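PDB 3RPZ: ADP/ATP-dependent NAD(P)H-hydrate dehydratase from Bacillus subtilis, which catalyses the ADP- or ATP-dependent dehydration of hydrated NADH and NADPH, and so probably returns these damaged cofactors to their usable form. Local coordinates for residues A90-L95 with A117-T123; L122-V128 with R138-R143. All blocks are in the same frame, centred on the assembly; numbering follows the deposited sequence. Where two conformers were deposited one is given.

Contact 1 of 2, residues A90-L95 with A117-T123; sequences AADAQL and AVDHVLT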
loop_
_atom_site.group_PDB
_atom_site.type_symbol
_atom_site.label_atom_id
_atom_site.label_comp_id
_atom_site.label_asym_id
_atom_site.label_seq_id
_atom_site.Cartn_x
_atom_site.Cartn_y
_atom_site.Cartn_z
ATOM N N ALA A 90 21.402 13.444 -16.213
ATOM C CA ALA A 90 20.987 14.155 -17.400
ATOM C C ALA A 90 21.645 15.504 -17.545
ATOM O O ALA A 90 21.722 16.045 -18.631
ATOM C CB ALA A 90 19.425 14.324 -17.457
ATOM N N ALA A 91 22.142 16.052 -16.444
ATOM C CA ALA A 91 22.898 17.295 -16.525
ATOM C C ALA A 91 24.244 17.154 -17.271
ATOM O O ALA A 91 24.796 18.120 -17.762
ATOM C CB ALA A 91 23.121 17.852 -15.124
ATOM N N ASP A 92 24.729 15.938 -17.389
ATOM C CA ASP A 92 26.064 15.700 -17.976
ATOM C C ASP A 92 26.159 15.327 -19.447
ATOM O O ASP A 92 27.220 15.516 -20.082
ATOM C CB ASP A 92 26.783 14.678 -17.085
ATOM C CG ASP A 92 27.183 15.265 -15.783
ATOM O OD1 ASP A 92 27.486 16.464 -15.798
ATOM O OD2 ASP A 92 27.175 14.551 -14.750
ATOM N N ALA A 93 25.100 14.863 -20.061
ATOM C CA ALA A 93 25.221 14.418 -21.426
ATOM C C ALA A 93 23.878 14.253 -22.049
ATOM O O ALA A 93 22.904 14.018 -21.350
ATOM C CB ALA A 93 25.941 13.060 -21.449
ATOM N N GLN A 94 23.854 14.351 -23.369
ATOM C CA GLN A 94 22.702 13.949 -24.158
ATOM C C GLN A 94 22.306 12.550 -23.758
ATOM O O GLN A 94 23.157 11.717 -23.397
ATOM C CB GLN A 94 23.009 13.981 -25.671
ATOM C CG GLN A 94 23.795 15.223 -26.187
ATOM C CD GLN A 94 23.315 16.580 -25.642
ATOM O OE1 GLN A 94 22.163 16.735 -25.262
ATOM N NE2 GLN A 94 24.218 17.577 -25.634
ATOM N N LEU A 95 21.004 12.296 -23.820
ATOM C CA LEU A 95 20.462 10.980 -23.568
ATOM C C LEU A 95 20.841 10.057 -24.713
ATOM O O LEU A 95 20.641 10.383 -25.892
ATOM C CB LEU A 95 18.938 11.049 -23.480
ATOM C CG LEU A 95 18.423 11.983 -22.394
ATOM C CD1 LEU A 95 16.919 11.909 -22.324
ATOM C CD2 LEU A 95 19.010 11.667 -21.071
ATOM N N ALA A 117 20.110 19.797 -17.154
ATOM C CA ALA A 117 19.374 18.582 -17.568
ATOM C C ALA A 117 18.312 18.918 -18.646
ATOM O O ALA A 117 18.197 18.200 -19.632
ATOM C CB ALA A 117 18.745 17.866 -16.366
ATOM N N VAL A 118 17.593 20.021 -18.451
ATOM C CA VAL A 118 16.606 20.474 -19.461
ATOM C C VAL A 118 17.291 20.673 -20.814
ATOM O O VAL A 118 16.846 20.165 -21.865
ATOM C CB VAL A 118 15.929 21.770 -18.994
ATOM C CG1 VAL A 118 15.140 22.377 -20.172
ATOM C CG2 VAL A 118 15.038 21.548 -17.760
ATOM N N ASP A 119 18.454 21.344 -20.799
ATOM C CA ASP A 119 19.135 21.619 -22.050
ATOM C C ASP A 119 19.523 20.317 -22.751
ATOM O O ASP A 119 19.393 20.212 -23.946
ATOM C CB ASP A 119 20.352 22.480 -21.806
ATOM C CG ASP A 119 20.027 23.924 -21.468
ATOM O OD1 ASP A 119 18.884 24.343 -21.660
ATOM O OD2 ASP A 119 20.943 24.603 -21.006
ATOM N N HIS A 120 19.989 19.318 -22.012
ATOM C CA HIS A 120 20.306 18.040 -22.619
ATOM C C HIS A 120 19.080 17.297 -23.146
ATOM O O HIS A 120 19.138 16.747 -24.234
ATOM C CB HIS A 120 21.134 17.169 -21.657
ATOM C CG HIS A 120 22.513 17.669 -21.483
ATOM N ND1 HIS A 120 23.405 17.733 -22.531
ATOM C CD2 HIS A 120 23.186 18.079 -20.385
ATOM C CE1 HIS A 120 24.561 18.204 -22.093
ATOM N NE2 HIS A 120 24.447 18.461 -20.807
ATOM N N VAL A 121 18.018 17.267 -22.384
ATOM C CA VAL A 121 16.781 16.573 -22.822
ATOM C C VAL A 121 16.209 17.211 -24.083
ATOM O O VAL A 121 15.753 16.511 -24.972
ATOM C CB VAL A 121 15.812 16.582 -21.732
ATOM C CG1 VAL A 121 14.347 16.346 -22.225
ATOM C CG2 VAL A 121 16.304 15.543 -20.628
ATOM N N LEU A 122 16.366 18.514 -24.233
ATOM C CA LEU A 122 15.826 19.173 -25.420
ATOM C C LEU A 122 16.556 18.813 -26.719
ATOM O O LEU A 122 16.056 19.081 -27.795
ATOM C CB LEU A 122 15.811 20.678 -25.231
ATOM C CG LEU A 122 14.872 21.254 -24.178
ATOM C CD1 LEU A 122 15.009 22.711 -23.832
ATOM C CD2 LEU A 122 13.410 20.982 -24.615
ATOM N N THR A 123 17.724 18.189 -26.644
ATOM C CA THR A 123 18.370 17.746 -27.849
ATOM C C THR A 123 17.765 16.426 -28.345
ATOM O O THR A 123 18.016 16.049 -29.478
ATOM C CB THR A 123 19.915 17.635 -27.688
ATOM O OG1 THR A 123 20.225 16.493 -26.898
ATOM C CG2 THR A 123 20.475 18.905 -27.096
HETATM O O HOH W 1 19.123 14.027 -24.945
#
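His120 fills the bend of the 90-95 loop with its imidazole, and much of what the two segments share is gathered round that ring. Its CG lies anti to the carbonyl carbon and beside the backbone N (chi1 -71°), which carries the ring off the helix and into the turn of chain from Ala90 to Gln94. Ala93 lies over one face, its backbone N 3.7 Å above the ring plane and over the centre. At the edge the carbonyl O of Ala91 comes 3.1 Å from NE2 of His120, while the amide of Gln94 occupies the edge at ND1, its plane turned 59° from that of the ring. Without the imidazole, as with an alanine here, the 90-95 loop would probably lose the flat group it curls round, with a gap opened beside Ala93.

The apolar layer lies deeper. CB of Ala90 meets CB of Ala117 at 3.8 Å, and two such small side chains let loop and helix run close, with the CA atoms of Ala91 and Ala117 3.9 Å apart. Further along, CD1 of Leu95 touches CG2 of Val121 at 4.1 Å. Here the loop and helix 112-121 lie together on the central, mostly parallel sheet of a ribokinase-like alpha/beta fold, as in this dehydratase family: Leu95 and Val121 both rest on Ile102, while Ala90 and Val121 both reach Leu36.

Polar links gather at the C-terminal end of the helical segment. One water accepts from the backbone N of Leu95 at 2.8 Å and donates to the carbonyl O of His120, also at 2.8 Å, bridging loop and helix. The side chain of Thr123 bends back to the same place, its OG1 2.9 Å from O of His120, and the side chain of Gln94 crosses that of Thr123 at about a right angle.

Contact 2 of 2, residues L122-V128 with R138-R143; sequences LTADCPV and RTYPKR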
loop_
_atom_site.group_PDB
_atom_site.type_symbol
_atom_site.label_atom_id
_atom_site.label_comp_id
_atom_site.label_asym_id
_atom_site.label_seq_id
_atom_site.Cartn_x
_atom_site.Cartn_y
_atom_site.Cartn_z
ATOM N N LEU A 122 16.366 18.514 -24.233
ATOM C CA LEU A 122 15.826 19.173 -25.420
ATOM C C LEU A 122 16.556 18.813 -26.719
ATOM O O LEU A 122 16.056 19.081 -27.795
ATOM C CB LEU A 122 15.811 20.678 -25.231
ATOM C CG LEU A 122 14.872 21.254 -24.178
ATOM C CD1 LEU A 122 15.009 22.711 -23.832
ATOM C CD2 LEU A 122 13.410 20.982 -24.615
ATOM N N THR A 123 17.724 18.189 -26.644
ATOM C CA THR A 123 18.370 17.746 -27.849
ATOM C C THR A 123 17.765 16.426 -28.345
ATOM O O THR A 123 18.016 16.049 -29.478
ATOM C CB THR A 123 19.915 17.635 -27.688
ATOM O OG1 THR A 123 20.225 16.493 -26.898
ATOM C CG2 THR A 123 20.475 18.905 -27.096
ATOM N N ALA A 124 16.940 15.755 -27.530
ATOM C CA ALA A 124 16.178 14.558 -27.969
ATOM C C ALA A 124 15.130 14.974 -28.998
ATOM O O ALA A 124 14.764 16.126 -29.066
ATOM C CB ALA A 124 15.516 13.868 -26.770
ATOM N N ASP A 125 14.695 14.027 -29.814
ATOM C CA ASP A 125 13.637 14.281 -30.788
ATOM C C ASP A 125 12.369 13.647 -30.241
ATOM O O ASP A 125 11.973 12.532 -30.622
ATOM C CB ASP A 125 13.947 13.691 -32.170
ATOM C CG ASP A 125 15.143 14.353 -32.865
ATOM O OD1 ASP A 125 15.727 13.658 -33.705
ATOM O OD2 ASP A 125 15.510 15.518 -32.600
ATOM N N CYS A 126 11.739 14.364 -29.322
ATOM C CA CYS A 126 10.468 13.945 -28.778
ATOM C C CYS A 126 9.838 15.147 -28.061
ATOM O O CYS A 126 10.513 16.123 -27.767
ATOM C CB CYS A 126 10.646 12.788 -27.778
ATOM S SG CYS A 126 11.678 13.217 -26.350
ATOM N N PRO A 127 8.536 15.106 -27.825
ATOM C CA PRO A 127 7.897 16.104 -26.961
ATOM C C PRO A 127 8.539 16.072 -25.572
ATOM O O PRO A 127 8.879 14.989 -25.040
ATOM C CB PRO A 127 6.474 15.651 -26.866
ATOM C CG PRO A 127 6.284 14.685 -27.971
ATOM C CD PRO A 127 7.588 14.078 -28.278
ATOM N N VAL A 128 8.634 17.243 -24.981
ATOM C CA VAL A 128 9.222 17.430 -23.645
ATOM C C VAL A 128 8.291 18.305 -22.843
ATOM O O VAL A 128 7.853 19.366 -23.335
ATOM C CB VAL A 128 10.620 18.042 -23.733
ATOM C CG1 VAL A 128 11.154 18.434 -22.318
ATOM C CG2 VAL A 128 11.580 17.067 -24.427
ATOM N N ARG A 138 13.723 31.764 -19.223
ATOM C CA ARG A 138 14.688 31.294 -20.205
ATOM C C ARG A 138 14.062 31.311 -21.595
ATOM O O ARG A 138 12.898 31.623 -21.736
ATOM C CB ARG A 138 15.188 29.888 -19.863
ATOM C CG ARG A 138 14.117 28.814 -19.897
ATOM C CD ARG A 138 14.637 27.418 -19.912
ATOM N NE ARG A 138 15.394 27.172 -21.143
ATOM C CZ ARG A 138 16.339 26.269 -21.289
ATOM N NH1 ARG A 138 16.745 25.515 -20.267
ATOM N NH2 ARG A 138 16.888 26.146 -22.478
ATOM N N THR A 139 14.868 31.007 -22.603
ATOM C CA THR A 139 14.368 30.776 -23.950
ATOM C C THR A 139 14.666 29.333 -24.342
ATOM O O THR A 139 15.304 28.579 -23.589
ATOM C CB THR A 139 14.976 31.762 -24.951
ATOM O OG1 THR A 139 16.380 31.587 -24.967
ATOM C CG2 THR A 139 14.629 33.214 -24.530
ATOM N N TYR A 140 14.126 28.918 -25.489
ATOM C CA TYR A 140 14.114 27.534 -25.905
ATOM C C TYR A 140 14.657 27.398 -27.302
ATOM O O TYR A 140 14.400 28.234 -28.141
ATOM C CB TYR A 140 12.685 26.973 -25.800
ATOM C CG TYR A 140 12.170 27.074 -24.381
ATOM C CD1 TYR A 140 11.517 28.231 -23.937
ATOM C CD2 TYR A 140 12.428 26.069 -23.467
ATOM C CE1 TYR A 140 11.116 28.322 -22.641
ATOM C CE2 TYR A 140 12.006 26.162 -22.170
ATOM C CZ TYR A 140 11.353 27.278 -21.755
ATOM O OH TYR A 140 10.957 27.358 -20.424
ATOM N N PRO A 141 15.444 26.359 -27.555
ATOM C CA PRO A 141 16.055 26.200 -28.869
ATOM C C PRO A 141 15.058 25.710 -29.913
ATOM O O PRO A 141 14.118 24.970 -29.582
ATOM C CB PRO A 141 17.080 25.101 -28.609
ATOM C CG PRO A 141 16.497 24.280 -27.533
ATOM C CD PRO A 141 15.774 25.246 -26.641
ATOM N N LYS A 142 15.284 26.048 -31.185
ATOM C CA LYS A 142 14.457 25.483 -32.226
ATOM C C LYS A 142 14.718 23.983 -32.245
ATOM O O LYS A 142 15.867 23.541 -32.156
ATOM C CB LYS A 142 14.796 26.114 -33.591
ATOM C CG LYS A 142 14.250 25.351 -34.827
ATOM C CD LYS A 142 12.754 25.176 -34.876
ATOM C CE LYS A 142 12.354 24.098 -35.937
ATOM N NZ LYS A 142 10.954 23.580 -35.741
ATOM N N ARG A 143 13.636 23.198 -32.280
ATOM C CA ARG A 143 13.702 21.734 -32.306
ATOM C C ARG A 143 12.392 21.251 -32.938
ATOM O O ARG A 143 11.421 22.024 -33.011
ATOM C CB ARG A 143 13.932 21.193 -30.869
ATOM C CG ARG A 143 12.778 21.508 -29.957
ATOM C CD ARG A 143 13.000 21.187 -28.502
ATOM N NE ARG A 143 13.378 19.802 -28.185
ATOM C CZ ARG A 143 12.516 18.838 -27.831
ATOM N NH1 ARG A 143 12.984 17.628 -27.515
ATOM N NH2 ARG A 143 11.192 19.034 -27.806
#
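Arg143 pushes its guanidinium into the turn formed by Leu122 to Val128, and there the contact is tight. Three backbone carbonyls converge on it. NE reaches O of Leu122 at 2.8 Å in a nearly straight bond (163°) that uses a lone pair in the carbonyl plane. NH1 and NH2 together hold O of Cys126, at 2.9 and 3.0 Å, gripping this one atom end-on. A weaker, more bent bond runs from NH1 to O of Ala124. The bend at chi3 (-56°) turns the head group into the loop, and bonds from all three nitrogens would restrict its rotation. CD2 of Leu122 sits over one face, 3.7 Å above the plane and offset toward the rim, and CG2 of Val128 approaches NH1 to 3.4 Å.

Toward Arg138 the fit is looser. CD1 of Leu122 grazes CD of Pro141 at 3.9 Å and the edge of the Tyr140 ring, and lies over a face of the Arg138 guanidinium, whose NE and NH2 grip the O of Thr139 side-on. Pro141, exposed, marks the solvent side.

In the fold, the turn leads from helix 112-121 into strand 128-130, and the arginine belongs to the loop before strand 147-149. Leu122 also packs on Val147, Tyr140 on Leu149, and Val128 packs on Val121 of the helix and is hydrogen-bonded through its backbone to Pro146 and to Ile148 of strand 147-149.

How the contacts relate
Followed from the N terminus, the chain leaves helix 86-89 through the 90-95 loop, passes along strand 101-104 and returns on helix 112-121, where contact 1 closes the excursion. Contact 2 follows in series, neither nested nor crossed: from 122-128 the chain runs through strand 128-130 and comes back at 138-143. Leu122 and Thr123 belong to both, so the chain at the end of the helical segment serves both closures. A salt bridge from Asp119 OD1 to Arg138 NH1 and packing of Val121 on Val128 join them directly. Together they tie helix 112-121 to the loops flanking strands 101-104, 128-130 and 147-149, neighbours in one sheet.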